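Side-chain contacts in DUF4276 family protein (Pyrococcus horikoshii, PDB 2P62), which is of unknown function but belongs to the Toprim-like clan, which includes nucleic-acid-processing enzymes such as topoisomerases and primases: residues 14-19 with 210-215; 69-74 with 109-114; 115-118 with 123-126; 163-168 with 191-196. All coordinates share one frame; numbering follows the deposited sequence.

Interaction 1: residues 14-19 with 210-215; sequences ESFFKV and KYIGIM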
loop_
_atom_site.group_PDB
_atom_site.type_symbol
_atom_site.label_atom_id
_atom_site.label_comp_id
_atom_site.label_asym_id
_atom_site.label_seq_id
_atom_site.Cartn_x
_atom_site.Cartn_y
_atom_site.Cartn_z
ATOM N N GLU A 14 -5.605 8.805 -5.695
ATOM C CA GLU A 14 -7.002 8.548 -5.355
ATOM C C GLU A 14 -7.306 8.918 -3.896
ATOM O O GLU A 14 -8.369 9.462 -3.602
ATOM C CB GLU A 14 -7.371 7.078 -5.607
ATOM C CG GLU A 14 -8.769 6.701 -5.099
ATOM C CD GLU A 14 -8.970 5.194 -4.972
ATOM O OE1 GLU A 14 -9.188 4.518 -5.999
ATOM O OE2 GLU A 14 -8.895 4.681 -3.838
ATOM N N SER A 15 -6.380 8.625 -2.987
ATOM C CA SER A 15 -6.586 8.942 -1.572
ATOM C C SER A 15 -6.629 10.440 -1.346
ATOM O O SER A 15 -7.492 10.945 -0.625
ATOM C CB SER A 15 -5.473 8.352 -0.702
ATOM O OG SER A 15 -5.565 6.949 -0.636
ATOM N N PHE A 16 -5.680 11.140 -1.962
ATOM C CA PHE A 16 -5.590 12.586 -1.840
ATOM C C PHE A 16 -6.932 13.224 -2.211
ATOM O O PHE A 16 -7.489 13.992 -1.436
ATOM C CB PHE A 16 -4.457 13.122 -2.736
ATOM C CG PHE A 16 -4.292 14.618 -2.684
ATOM C CD1 PHE A 16 -4.883 15.432 -3.645
ATOM C CD2 PHE A 16 -3.559 15.217 -1.666
ATOM C CE1 PHE A 16 -4.746 16.826 -3.594
ATOM C CE2 PHE A 16 -3.417 16.609 -1.604
ATOM C CZ PHE A 16 -4.014 17.414 -2.572
ATOM N N PHE A 17 -7.471 12.882 -3.376
ATOM C CA PHE A 17 -8.744 13.459 -3.789
ATOM C C PHE A 17 -9.920 12.987 -2.937
ATOM O O PHE A 17 -10.825 13.768 -2.631
ATOM C CB PHE A 17 -9.015 13.160 -5.265
ATOM C CG PHE A 17 -8.369 14.140 -6.204
ATOM C CD1 PHE A 17 -8.935 15.397 -6.414
ATOM C CD2 PHE A 17 -7.168 13.830 -6.839
ATOM C CE1 PHE A 17 -8.309 16.340 -7.239
ATOM C CE2 PHE A 17 -6.535 14.763 -7.663
ATOM C CZ PHE A 17 -7.108 16.025 -7.863
ATOM N N LYS A 18 -9.896 11.715 -2.549
ATOM C CA LYS A 18 -10.959 11.129 -1.743
ATOM C C LYS A 18 -11.079 11.791 -0.366
ATOM O O LYS A 18 -12.183 12.099 0.088
ATOM C CB LYS A 18 -10.719 9.613 -1.605
ATOM C CG LYS A 18 -11.880 8.815 -1.009
ATOM C CD LYS A 18 -11.652 8.471 0.455
ATOM C CE LYS A 18 -10.684 7.318 0.609
ATOM N NZ LYS A 18 -11.244 6.112 -0.014
ATOM N N VAL A 19 -9.961 12.039 0.305
ATOM C CA VAL A 19 -10.074 12.658 1.621
ATOM C C VAL A 19 -10.602 14.095 1.511
ATOM O O VAL A 19 -11.390 14.538 2.345
ATOM C CB VAL A 19 -8.725 12.607 2.412
ATOM C CG1 VAL A 19 -7.631 13.388 1.685
ATOM C CG2 VAL A 19 -8.939 13.144 3.823
ATOM N N LYS A 210 -4.949 10.184 6.429
ATOM C CA LYS A 210 -4.859 10.460 7.854
ATOM C C LYS A 210 -4.394 11.891 8.121
ATOM O O LYS A 210 -5.084 12.660 8.787
ATOM C CB LYS A 210 -3.899 9.476 8.522
ATOM C CG LYS A 210 -3.852 9.615 10.025
ATOM C CD LYS A 210 -2.822 8.697 10.640
ATOM C CE LYS A 210 -2.724 8.924 12.146
ATOM N NZ LYS A 210 -1.452 8.353 12.686
ATOM N N TYR A 211 -3.226 12.239 7.591
ATOM C CA TYR A 211 -2.646 13.568 7.766
ATOM C C TYR A 211 -3.592 14.699 7.352
ATOM O O TYR A 211 -3.764 15.683 8.080
ATOM C CB TYR A 211 -1.339 13.661 6.975
ATOM C CG TYR A 211 -0.614 14.983 7.108
ATOM C CD1 TYR A 211 -0.316 15.518 8.364
ATOM C CD2 TYR A 211 -0.196 15.685 5.974
ATOM C CE1 TYR A 211 0.383 16.721 8.490
ATOM C CE2 TYR A 211 0.503 16.884 6.088
ATOM C CZ TYR A 211 0.788 17.396 7.353
ATOM O OH TYR A 211 1.469 18.583 7.468
ATOM N N ILE A 212 -4.220 14.567 6.192
ATOM C CA ILE A 212 -5.125 15.614 5.746
ATOM C C ILE A 212 -6.427 15.584 6.538
ATOM O O ILE A 212 -6.953 16.628 6.923
ATOM C CB ILE A 212 -5.411 15.481 4.241
ATOM C CG1 ILE A 212 -4.106 15.709 3.465
ATOM C CG2 ILE A 212 -6.509 16.463 3.820
ATOM C CD1 ILE A 212 -4.248 15.682 1.957
ATOM N N GLY A 213 -6.930 14.381 6.791
ATOM C CA GLY A 213 -8.168 14.228 7.537
ATOM C C GLY A 213 -8.100 14.854 8.913
ATOM O O GLY A 213 -9.061 15.456 9.389
ATOM N N ILE A 214 -6.959 14.709 9.567
ATOM C CA ILE A 214 -6.790 15.287 10.883
ATOM C C ILE A 214 -6.645 16.811 10.798
ATOM O O ILE A 214 -7.219 17.531 11.613
ATOM C CB ILE A 214 -5.574 14.665 11.586
ATOM C CG1 ILE A 214 -5.886 13.207 11.938
ATOM C CG2 ILE A 214 -5.214 15.464 12.823
ATOM C CD1 ILE A 214 -4.712 12.444 12.534
ATOM N N MET A 215 -5.889 17.293 9.808
ATOM C CA MET A 215 -5.674 18.729 9.623
ATOM C C MET A 215 -7.001 19.446 9.482
ATOM O O MET A 215 -7.188 20.538 10.010
ATOM C CB MET A 215 -4.823 19.013 8.376
ATOM C CG MET A 215 -4.526 20.507 8.164
ATOM S SD MET A 215 -3.286 20.856 6.894
ATOM C CE MET A 215 -1.825 20.433 7.837
#

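Interaction 2: residues 69-74 with 109-114; sequences QRIPKV and LSFLRE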
loop_
_atom_site.group_PDB
_atom_site.type_symbol
_atom_site.label_atom_id
_atom_site.label_comp_id
_atom_site.label_asym_id
_atom_site.label_seq_id
_atom_site.Cartn_x
_atom_site.Cartn_y
_atom_site.Cartn_z
ATOM N N GLN A 69 -1.910 3.362 -21.507
ATOM C CA GLN A 69 -2.417 2.996 -22.824
ATOM C C GLN A 69 -3.918 2.706 -22.846
ATOM O O GLN A 69 -4.504 2.493 -23.911
ATOM C CB GLN A 69 -1.650 1.777 -23.330
ATOM C CG GLN A 69 -1.953 1.391 -24.759
ATOM C CD GLN A 69 -1.104 0.231 -25.225
ATOM O OE1 GLN A 69 0.126 0.313 -25.227
ATOM N NE2 GLN A 69 -1.753 -0.861 -25.620
ATOM N N ARG A 70 -4.540 2.703 -21.670
ATOM C CA ARG A 70 -5.967 2.424 -21.576
ATOM C C ARG A 70 -6.807 3.691 -21.401
ATOM O O ARG A 70 -8.014 3.668 -21.645
ATOM C CB ARG A 70 -6.241 1.460 -20.418
ATOM C CG ARG A 70 -7.399 0.505 -20.691
ATOM C CD ARG A 70 -7.990 -0.080 -19.419
ATOM N NE ARG A 70 -9.082 -1.005 -19.710
ATOM C CZ ARG A 70 -8.918 -2.233 -20.197
ATOM N NH1 ARG A 70 -7.698 -2.694 -20.449
ATOM N NH2 ARG A 70 -9.973 -3.001 -20.437
ATOM N N ILE A 71 -6.174 4.786 -20.979
ATOM C CA ILE A 71 -6.866 6.062 -20.784
ATOM C C ILE A 71 -7.674 6.452 -22.031
ATOM O O ILE A 71 -8.855 6.791 -21.936
ATOM C CB ILE A 71 -5.869 7.217 -20.473
ATOM C CG1 ILE A 71 -5.070 6.914 -19.202
ATOM C CG2 ILE A 71 -6.619 8.537 -20.346
ATOM C CD1 ILE A 71 -5.902 6.743 -17.953
ATOM N N PRO A 72 -7.044 6.419 -23.218
ATOM C CA PRO A 72 -7.775 6.777 -24.437
ATOM C C PRO A 72 -8.898 5.781 -24.715
ATOM O O PRO A 72 -9.953 6.131 -25.251
ATOM C CB PRO A 72 -6.690 6.744 -25.512
ATOM C CG PRO A 72 -5.757 5.683 -25.005
ATOM C CD PRO A 72 -5.657 6.033 -23.537
ATOM N N LYS A 73 -8.654 4.532 -24.342
ATOM C CA LYS A 73 -9.632 3.472 -24.531
ATOM C C LYS A 73 -10.849 3.788 -23.656
ATOM O O LYS A 73 -11.996 3.624 -24.076
ATOM C CB LYS A 73 -8.991 2.129 -24.153
ATOM C CG LYS A 73 -9.834 0.879 -24.405
ATOM C CD LYS A 73 -10.584 0.433 -23.146
ATOM C CE LYS A 73 -10.543 -1.095 -22.961
ATOM N NZ LYS A 73 -11.064 -1.870 -24.137
ATOM N N VAL A 74 -10.591 4.268 -22.445
ATOM C CA VAL A 74 -11.666 4.619 -21.527
ATOM C C VAL A 74 -12.449 5.834 -22.009
ATOM O O VAL A 74 -13.672 5.866 -21.908
ATOM C CB VAL A 74 -11.116 4.920 -20.129
ATOM C CG1 VAL A 74 -12.232 5.445 -19.229
ATOM C CG2 VAL A 74 -10.507 3.665 -19.549
ATOM N N LEU A 109 -5.657 15.827 -25.403
ATOM C CA LEU A 109 -6.085 16.179 -26.750
ATOM C C LEU A 109 -5.711 15.109 -27.784
ATOM O O LEU A 109 -6.477 14.835 -28.719
ATOM C CB LEU A 109 -5.479 17.526 -27.152
ATOM C CG LEU A 109 -6.080 18.121 -28.428
ATOM C CD1 LEU A 109 -7.536 18.511 -28.171
ATOM C CD2 LEU A 109 -5.279 19.324 -28.865
ATOM N N SER A 110 -4.530 14.514 -27.618
ATOM C CA SER A 110 -4.045 13.473 -28.526
ATOM C C SER A 110 -4.896 12.199 -28.465
ATOM O O SER A 110 -4.736 11.310 -29.298
ATOM C CB SER A 110 -2.589 13.108 -28.202
ATOM O OG SER A 110 -2.520 12.234 -27.071
ATOM N N PHE A 111 -5.785 12.109 -27.478
ATOM C CA PHE A 111 -6.665 10.950 -27.331
ATOM C C PHE A 111 -7.989 11.166 -28.057
ATOM O O PHE A 111 -8.721 10.215 -28.312
ATOM C CB PHE A 111 -6.960 10.681 -25.844
ATOM C CG PHE A 111 -5.743 10.335 -25.038
ATOM C CD1 PHE A 111 -5.646 10.713 -23.704
ATOM C CD2 PHE A 111 -4.679 9.664 -25.623
ATOM C CE1 PHE A 111 -4.505 10.434 -22.971
ATOM C CE2 PHE A 111 -3.531 9.379 -24.899
ATOM C CZ PHE A 111 -3.443 9.766 -23.572
ATOM N N LEU A 112 -8.289 12.418 -28.395
ATOM C CA LEU A 112 -9.549 12.760 -29.047
ATOM C C LEU A 112 -9.498 12.943 -30.555
ATOM O O LEU A 112 -9.832 14.013 -31.067
ATOM C CB LEU A 112 -10.115 14.031 -28.420
ATOM C CG LEU A 112 -10.291 13.998 -26.905
ATOM C CD1 LEU A 112 -10.753 15.361 -26.458
ATOM C CD2 LEU A 112 -11.294 12.913 -26.504
ATOM N N ARG A 113 -9.096 11.903 -31.271
ATOM C CA ARG A 113 -9.029 11.971 -32.729
ATOM C C ARG A 113 -10.413 11.688 -33.346
ATOM O O ARG A 113 -11.193 10.915 -32.795
ATOM C CB ARG A 113 -7.993 10.961 -33.224
ATOM C CG ARG A 113 -6.945 11.552 -34.140
ATOM C CD ARG A 113 -7.290 11.273 -35.588
ATOM N NE ARG A 113 -7.409 9.838 -35.841
ATOM C CZ ARG A 113 -7.523 9.297 -37.052
ATOM N NH1 ARG A 113 -7.532 10.072 -38.132
ATOM N NH2 ARG A 113 -7.639 7.980 -37.183
ATOM N N GLU A 114 -10.718 12.320 -34.477
ATOM C CA GLU A 114 -12.012 12.136 -35.152
ATOM C C GLU A 114 -13.165 12.663 -34.293
ATOM O O GLU A 114 -14.296 12.168 -34.374
ATOM C CB GLU A 114 -12.265 10.654 -35.478
ATOM C CG GLU A 114 -11.309 10.048 -36.503
ATOM C CD GLU A 114 -11.531 10.570 -37.920
ATOM O OE1 GLU A 114 -10.729 10.218 -38.811
ATOM O OE2 GLU A 114 -12.503 11.323 -38.150
#

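Interaction 3: residues 115-118 with 123-126; sequences REVR and AIVT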
loop_
_atom_site.group_PDB
_atom_site.type_symbol
_atom_site.label_atom_id
_atom_site.label_comp_id
_atom_site.label_asym_id
_atom_site.label_seq_id
_atom_site.Cartn_x
_atom_site.Cartn_y
_atom_site.Cartn_z
ATOM N N ARG A 115 -12.867 13.667 -33.469
ATOM C CA ARG A 115 -13.852 14.278 -32.574
ATOM C C ARG A 115 -13.962 15.765 -32.855
ATOM O O ARG A 115 -12.956 16.425 -33.110
ATOM C CB ARG A 115 -13.435 14.127 -31.099
ATOM C CG ARG A 115 -13.390 12.712 -30.540
ATOM C CD ARG A 115 -14.778 12.182 -30.199
ATOM N NE ARG A 115 -14.697 10.845 -29.615
ATOM C CZ ARG A 115 -15.735 10.029 -29.449
ATOM N NH1 ARG A 115 -16.948 10.410 -29.822
ATOM N NH2 ARG A 115 -15.552 8.825 -28.916
ATOM N N GLU A 116 -15.182 16.288 -32.808
ATOM C CA GLU A 116 -15.395 17.718 -32.994
ATOM C C GLU A 116 -15.040 18.252 -31.608
ATOM O O GLU A 116 -15.565 17.773 -30.602
ATOM C CB GLU A 116 -16.867 18.033 -33.302
ATOM C CG GLU A 116 -17.453 17.307 -34.508
ATOM C CD GLU A 116 -16.996 17.889 -35.836
ATOM O OE1 GLU A 116 -17.364 17.319 -36.890
ATOM O OE2 GLU A 116 -16.276 18.916 -35.831
ATOM N N VAL A 117 -14.146 19.231 -31.551
ATOM C CA VAL A 117 -13.727 19.779 -30.276
ATOM C C VAL A 117 -13.909 21.290 -30.199
ATOM O O VAL A 117 -13.944 21.973 -31.221
ATOM C CB VAL A 117 -12.244 19.423 -29.989
ATOM C CG1 VAL A 117 -11.328 20.166 -30.955
ATOM C CG2 VAL A 117 -11.897 19.780 -28.577
ATOM N N ARG A 118 -14.032 21.794 -28.975
ATOM C CA ARG A 118 -14.203 23.219 -28.698
ATOM C C ARG A 118 -13.682 23.441 -27.288
ATOM O O ARG A 118 -14.023 22.694 -26.369
ATOM C CB ARG A 118 -15.684 23.615 -28.749
ATOM C CG ARG A 118 -15.940 25.116 -28.637
ATOM C CD ARG A 118 -17.058 25.412 -27.654
ATOM N NE ARG A 118 -18.147 24.444 -27.785
ATOM C CZ ARG A 118 -18.954 24.090 -26.790
ATOM N NH1 ARG A 118 -18.802 24.626 -25.582
ATOM N NH2 ARG A 118 -19.902 23.188 -26.998
ATOM N N ALA A 123 -11.297 23.882 -20.701
ATOM C CA ALA A 123 -11.749 22.503 -20.835
ATOM C C ALA A 123 -11.936 22.143 -22.306
ATOM O O ALA A 123 -12.164 23.017 -23.140
ATOM C CB ALA A 123 -13.045 22.305 -20.085
ATOM N N ILE A 124 -11.812 20.856 -22.625
ATOM C CA ILE A 124 -11.991 20.371 -23.996
ATOM C C ILE A 124 -13.421 19.817 -24.057
ATOM O O ILE A 124 -13.753 18.858 -23.355
ATOM C CB ILE A 124 -10.972 19.233 -24.336
ATOM C CG1 ILE A 124 -9.540 19.751 -24.206
ATOM C CG2 ILE A 124 -11.177 18.735 -25.760
ATOM C CD1 ILE A 124 -8.485 18.688 -24.434
ATOM N N VAL A 125 -14.269 20.426 -24.882
ATOM C CA VAL A 125 -15.652 19.982 -24.980
ATOM C C VAL A 125 -15.878 19.209 -26.266
ATOM O O VAL A 125 -15.595 19.694 -27.360
ATOM C CB VAL A 125 -16.652 21.188 -24.926
ATOM C CG1 VAL A 125 -18.080 20.684 -24.865
ATOM C CG2 VAL A 125 -16.363 22.074 -23.719
ATOM N N THR A 126 -16.377 17.989 -26.118
ATOM C CA THR A 126 -16.659 17.143 -27.262
ATOM C C THR A 126 -17.784 16.215 -26.844
ATOM O O THR A 126 -17.827 15.757 -25.701
ATOM C CB THR A 126 -15.409 16.329 -27.686
ATOM O OG1 THR A 126 -15.711 15.552 -28.850
ATOM C CG2 THR A 126 -14.959 15.410 -26.579
HETATM O O HOH W 1 -17.552 19.831 -29.065
#

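Interaction 4: residues 163-168 with 191-196; sequences DGILEK and HILSIA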
loop_
_atom_site.group_PDB
_atom_site.type_symbol
_atom_site.label_atom_id
_atom_site.label_comp_id
_atom_site.label_asym_id
_atom_site.label_seq_id
_atom_site.Cartn_x
_atom_site.Cartn_y
_atom_site.Cartn_z
ATOM N N ASP A 163 2.790 23.552 7.349
ATOM C CA ASP A 163 2.482 22.959 8.645
ATOM C C ASP A 163 3.695 23.049 9.580
ATOM O O ASP A 163 3.623 22.659 10.745
ATOM C CB ASP A 163 2.074 21.497 8.439
ATOM C CG ASP A 163 1.305 20.922 9.614
ATOM O OD1 ASP A 163 1.129 19.696 9.642
ATOM O OD2 ASP A 163 0.863 21.676 10.502
ATOM N N GLY A 164 4.811 23.559 9.062
ATOM C CA GLY A 164 6.012 23.686 9.870
ATOM C C GLY A 164 6.806 22.403 10.071
ATOM O O GLY A 164 7.784 22.385 10.825
ATOM N N ILE A 165 6.398 21.329 9.397
ATOM C CA ILE A 165 7.077 20.036 9.520
ATOM C C ILE A 165 8.505 20.072 8.966
ATOM O O ILE A 165 9.452 19.685 9.653
ATOM C CB ILE A 165 6.312 18.897 8.770
ATOM C CG1 ILE A 165 4.857 18.794 9.255
ATOM C CG2 ILE A 165 7.030 17.571 8.980
ATOM C CD1 ILE A 165 4.694 18.370 10.696
ATOM N N LEU A 166 8.659 20.531 7.725
ATOM C CA LEU A 166 9.973 20.573 7.084
ATOM C C LEU A 166 10.955 21.465 7.828
ATOM O O LEU A 166 12.169 21.337 7.673
ATOM C CB LEU A 166 9.838 21.045 5.634
ATOM C CG LEU A 166 8.891 20.235 4.746
ATOM C CD1 LEU A 166 9.064 20.654 3.282
ATOM C CD2 LEU A 166 9.182 18.754 4.922
ATOM N N GLU A 167 10.408 22.374 8.625
ATOM C CA GLU A 167 11.195 23.290 9.432
ATOM C C GLU A 167 11.681 22.515 10.655
ATOM O O GLU A 167 12.871 22.517 10.972
ATOM C CB GLU A 167 10.321 24.468 9.864
ATOM C CG GLU A 167 10.973 25.404 10.861
ATOM C CD GLU A 167 12.353 25.840 10.415
ATOM O OE1 GLU A 167 12.495 26.250 9.235
ATOM O OE2 GLU A 167 13.295 25.777 11.243
ATOM N N LYS A 168 10.747 21.849 11.332
ATOM C CA LYS A 168 11.055 21.049 12.511
ATOM C C LYS A 168 12.163 20.059 12.187
ATOM O O LYS A 168 12.873 19.582 13.073
ATOM C CB LYS A 168 9.814 20.283 12.971
ATOM C CG LYS A 168 10.046 19.367 14.163
ATOM C CD LYS A 168 8.748 18.690 14.594
ATOM C CE LYS A 168 8.959 17.768 15.791
ATOM N NZ LYS A 168 7.688 17.117 16.214
ATOM N N HIS A 191 8.623 10.218 2.919
ATOM C CA HIS A 191 9.021 9.238 3.912
ATOM C C HIS A 191 9.481 9.889 5.206
ATOM O O HIS A 191 9.388 9.281 6.270
ATOM C CB HIS A 191 10.104 8.321 3.354
ATOM C CG HIS A 191 9.579 7.327 2.373
ATOM N ND1 HIS A 191 9.698 7.489 1.009
ATOM C CD2 HIS A 191 8.859 6.195 2.556
ATOM C CE1 HIS A 191 9.074 6.501 0.395
ATOM N NE2 HIS A 191 8.555 5.701 1.311
ATOM N N ILE A 192 9.977 11.120 5.119
ATOM C CA ILE A 192 10.403 11.831 6.311
ATOM C C ILE A 192 9.125 12.201 7.039
ATOM O O ILE A 192 9.070 12.180 8.270
ATOM C CB ILE A 192 11.171 13.112 5.959
ATOM C CG1 ILE A 192 12.470 12.745 5.251
ATOM C CG2 ILE A 192 11.428 13.936 7.222
ATOM C CD1 ILE A 192 13.315 13.925 4.896
ATOM N N LEU A 193 8.094 12.531 6.263
ATOM C CA LEU A 193 6.790 12.884 6.818
ATOM C C LEU A 193 6.214 11.696 7.602
ATOM O O LEU A 193 5.588 11.889 8.638
ATOM C CB LEU A 193 5.813 13.288 5.701
ATOM C CG LEU A 193 4.377 13.642 6.132
ATOM C CD1 LEU A 193 4.393 14.901 6.991
ATOM C CD2 LEU A 193 3.493 13.869 4.908
ATOM N N SER A 194 6.422 10.471 7.115
ATOM C CA SER A 194 5.918 9.287 7.809
ATOM C C SER A 194 6.547 9.195 9.199
ATOM O O SER A 194 5.893 8.829 10.182
ATOM C CB SER A 194 6.251 8.009 7.031
ATOM O OG SER A 194 5.607 7.962 5.779
ATOM N N ILE A 195 7.831 9.519 9.263
ATOM C CA ILE A 195 8.574 9.486 10.510
ATOM C C ILE A 195 8.141 10.633 11.414
ATOM O O ILE A 195 7.941 10.446 12.616
ATOM C CB ILE A 195 10.075 9.601 10.235
ATOM C CG1 ILE A 195 10.526 8.403 9.392
ATOM C CG2 ILE A 195 10.835 9.724 11.543
ATOM C CD1 ILE A 195 11.964 8.492 8.898
ATOM N N ALA A 196 7.985 11.819 10.832
ATOM C CA ALA A 196 7.583 12.989 11.601
ATOM C C ALA A 196 6.190 12.846 12.189
ATOM O O ALA A 196 5.875 13.480 13.192
ATOM C CB ALA A 196 7.650 14.239 10.730
#

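Interaction 1: residues 14-19 with 210-215
Val-19 and Ile-212 carry the packing between two helices that run almost in the same direction, their short axes 16° apart and 9.7 Å from each other. The tight part is apolar. Val-19 (chi1 62°) holds CG1 between its backbone N and carbonyl carbon, 3.9 Å from Ile-212 CG2, while CG2, anti to the N, rests on the backbone 3.8 Å from Gly-213 N. Gly-213 has no side chain to hold the helices apart, and here the two CA atoms, of Val-19 and Gly-213, come within 6.4 Å. Ile-212 also reaches out with CD1, which meets Phe-16 CD2 at 3.7 Å; the ring and the isoleucine chain cross at about a right angle. In the fold this joins helix 11-23, which follows the first strand of the Toprim-like sheet, to helix 204-218 of the C-terminal helical part, with Leu-156 and Leu-223 extending the apolar layer. An alanine in place of Val-19 would probably leave Ile-212 CG2 and the bare backbone at Gly-213 without their apolar cover. Ser-15 OG adds a buried polar tie to Glu-209 OE2. The looser side has partly exposed Lys-18, touching Glu-209, and exposed Lys-210, which points away.

Interaction 2: residues 69-74 with 109-114
Phe-111 lays its ring against Pro-72 in the first turn of helix 71-84, joining that helix to the type I beta turn, Leu-109 to Leu-112, that begins on the last residue of helix 104-109 in this Toprim-like chain. The CH-pi contact comes from Pro-72 CD, which sits 4.2 Å from the centroid of the Phe-111 ring and only 11° off its normal, over one face. Two plain apolar contacts accompany it. Pro-72 CB approaches the root of the ring, 3.5 Å from Phe-111 CD2, whereas Ile-71 comes in obliquely with its CG2 branch, 3.9 Å from Phe-111 CE1. The phenyl CG stands anti to its own carbonyl carbon and beside the backbone N (chi1 -63°), and from there the ring lies against Pro-72. The contact is small and wholly apolar, with no hydrogen bond across it. Replacing Phe-111 with an alanine would probably strip Pro-72 CD of its aromatic partner and open a gap beside Ile-71 CG2. Outside the two segments, Trp-107 meets the Phe-111 ring edge-to-face and Leu-75 touches it from helix 71-84. Backbone bonding shapes the turn itself: Leu-112 N donates to Leu-109 O at 3.0 Å. Charge plays its part well away from the ring, on the exposed stretch beyond the turn, where the guanidinium of Arg-113 has CG of Glu-114 over one face. The pairing there is one of charges alone, Arg-113 NH1 lying 3.3 Å from Glu-114 OE1 with that oxygen well out of the guanidinium plane.

Interaction 3: residues 115-118 with 123-126
Arg-118 and Val-125 form an antiparallel hydrogen-bonded pair, in which Val-125 N donates to Arg-118 O at 2.7 Å, while the return bond from Arg-118 N to Val-125 O is weak at 3.1 Å. The pair belongs to the beta hairpin of strands 118-120 and 123-126, at one end of the mixed sheet; on its other flank strand 123-126 is paired with strand 129-136. Toward Glu-116 a side chain and a water add to the backbone bonds. Thr-126 OG1 donates to Glu-116 O at 2.8 Å, tilted 32° from the carbonyl plane. The hydroxyl stands anti to the threonine N (chi1 -178°), an orientation that carries it across to the backbone of 115-118. A water also bridges the gap, donating to both Glu-116 O and Val-125 O, so the Glu-116 carbonyl is gripped twice and the Val-125 carbonyl receives the water besides the weak backbone bond. Arg-115 passes Thr-126 at about a right angle, its CB 3.5 Å from Thr-126 OG1, and carries its guanidinium on to salt bridges with Glu-127 and Asp-80, the latter on helix 71-84. On the sheet face shared by the bridged pair, Arg-118 and Val-125 lie side by side and point the same way. Bends at chi2 and chi3 fold the exposed arginine over its neighbour, and the flat guanidinium rests on the valine, with Val-125 CG1 3.8 Å from Arg-118 NH2 and Val-125 CB 4.0 Å from the guanidinium plane, over its centre.

Interaction 4: residues 163-168 with 191-196
Ile-165 meets Ala-196 and Leu-193 in a small apolar contact between the short helix 165-168 and the C-terminal end of helix 186-196, both in the helical part of the chain. The segment starts at Asp-163, whose carboxylate faces another helix: OD1 takes a salt bridge from Arg-218 and a hydrogen bond from Tyr-211. Gly-164 follows with positive phi (78°), closing the preceding helix in a Schellman motif and serving as N-cap of the next one; Lys-168 N donates to Gly-164 O at 3.1 Å. Ile-165 then turns its side chain to the partner helix. Its chi1 of -56° sets CG1 beside the backbone N and CG2 anti to that N, and CG2 leads the approach; the side chain also touches Tyr-211. On the partner helix, Ile-195 O accepts a hydrogen bond from Lys-180 of the second subunit, and His-191 meets His-191 of that subunit, so this helix serves both the fold and the dimer. The closest touch is between two methyls, Ile-165 CG2 and Ala-196 CB, 3.8 Å apart; Leu-193 CD1 lies 4.2 Å from the same Ile-165 CG2.

Overall arrangement
Interaction 1 is the buried one, about 11 Å from the chain centre to its own centre, whereas the other three lie farther out and are partly buried. Interactions 2 and 3 sit together on the far side of that centre from interactions 1 and 4, and touch where Leu-109 and Leu-112 pack on Ile-124, which ties the end of helix 104-109 and its turn to strand 123-126. Between interactions 1 and 4, the Tyr-211 hydroxyl is probably hydrogen-bonded to Asp-163, ahead of helix 165-168, and successive helices 186-196 and 204-218 touch at Leu-193 and Tyr-211. Chemistry follows place: aliphatic and aromatic packing between helices in 1, purely aliphatic in 4, a proline-aromatic contact in 2, and backbone, hydroxyl and water bonds at the sheet edge in 3.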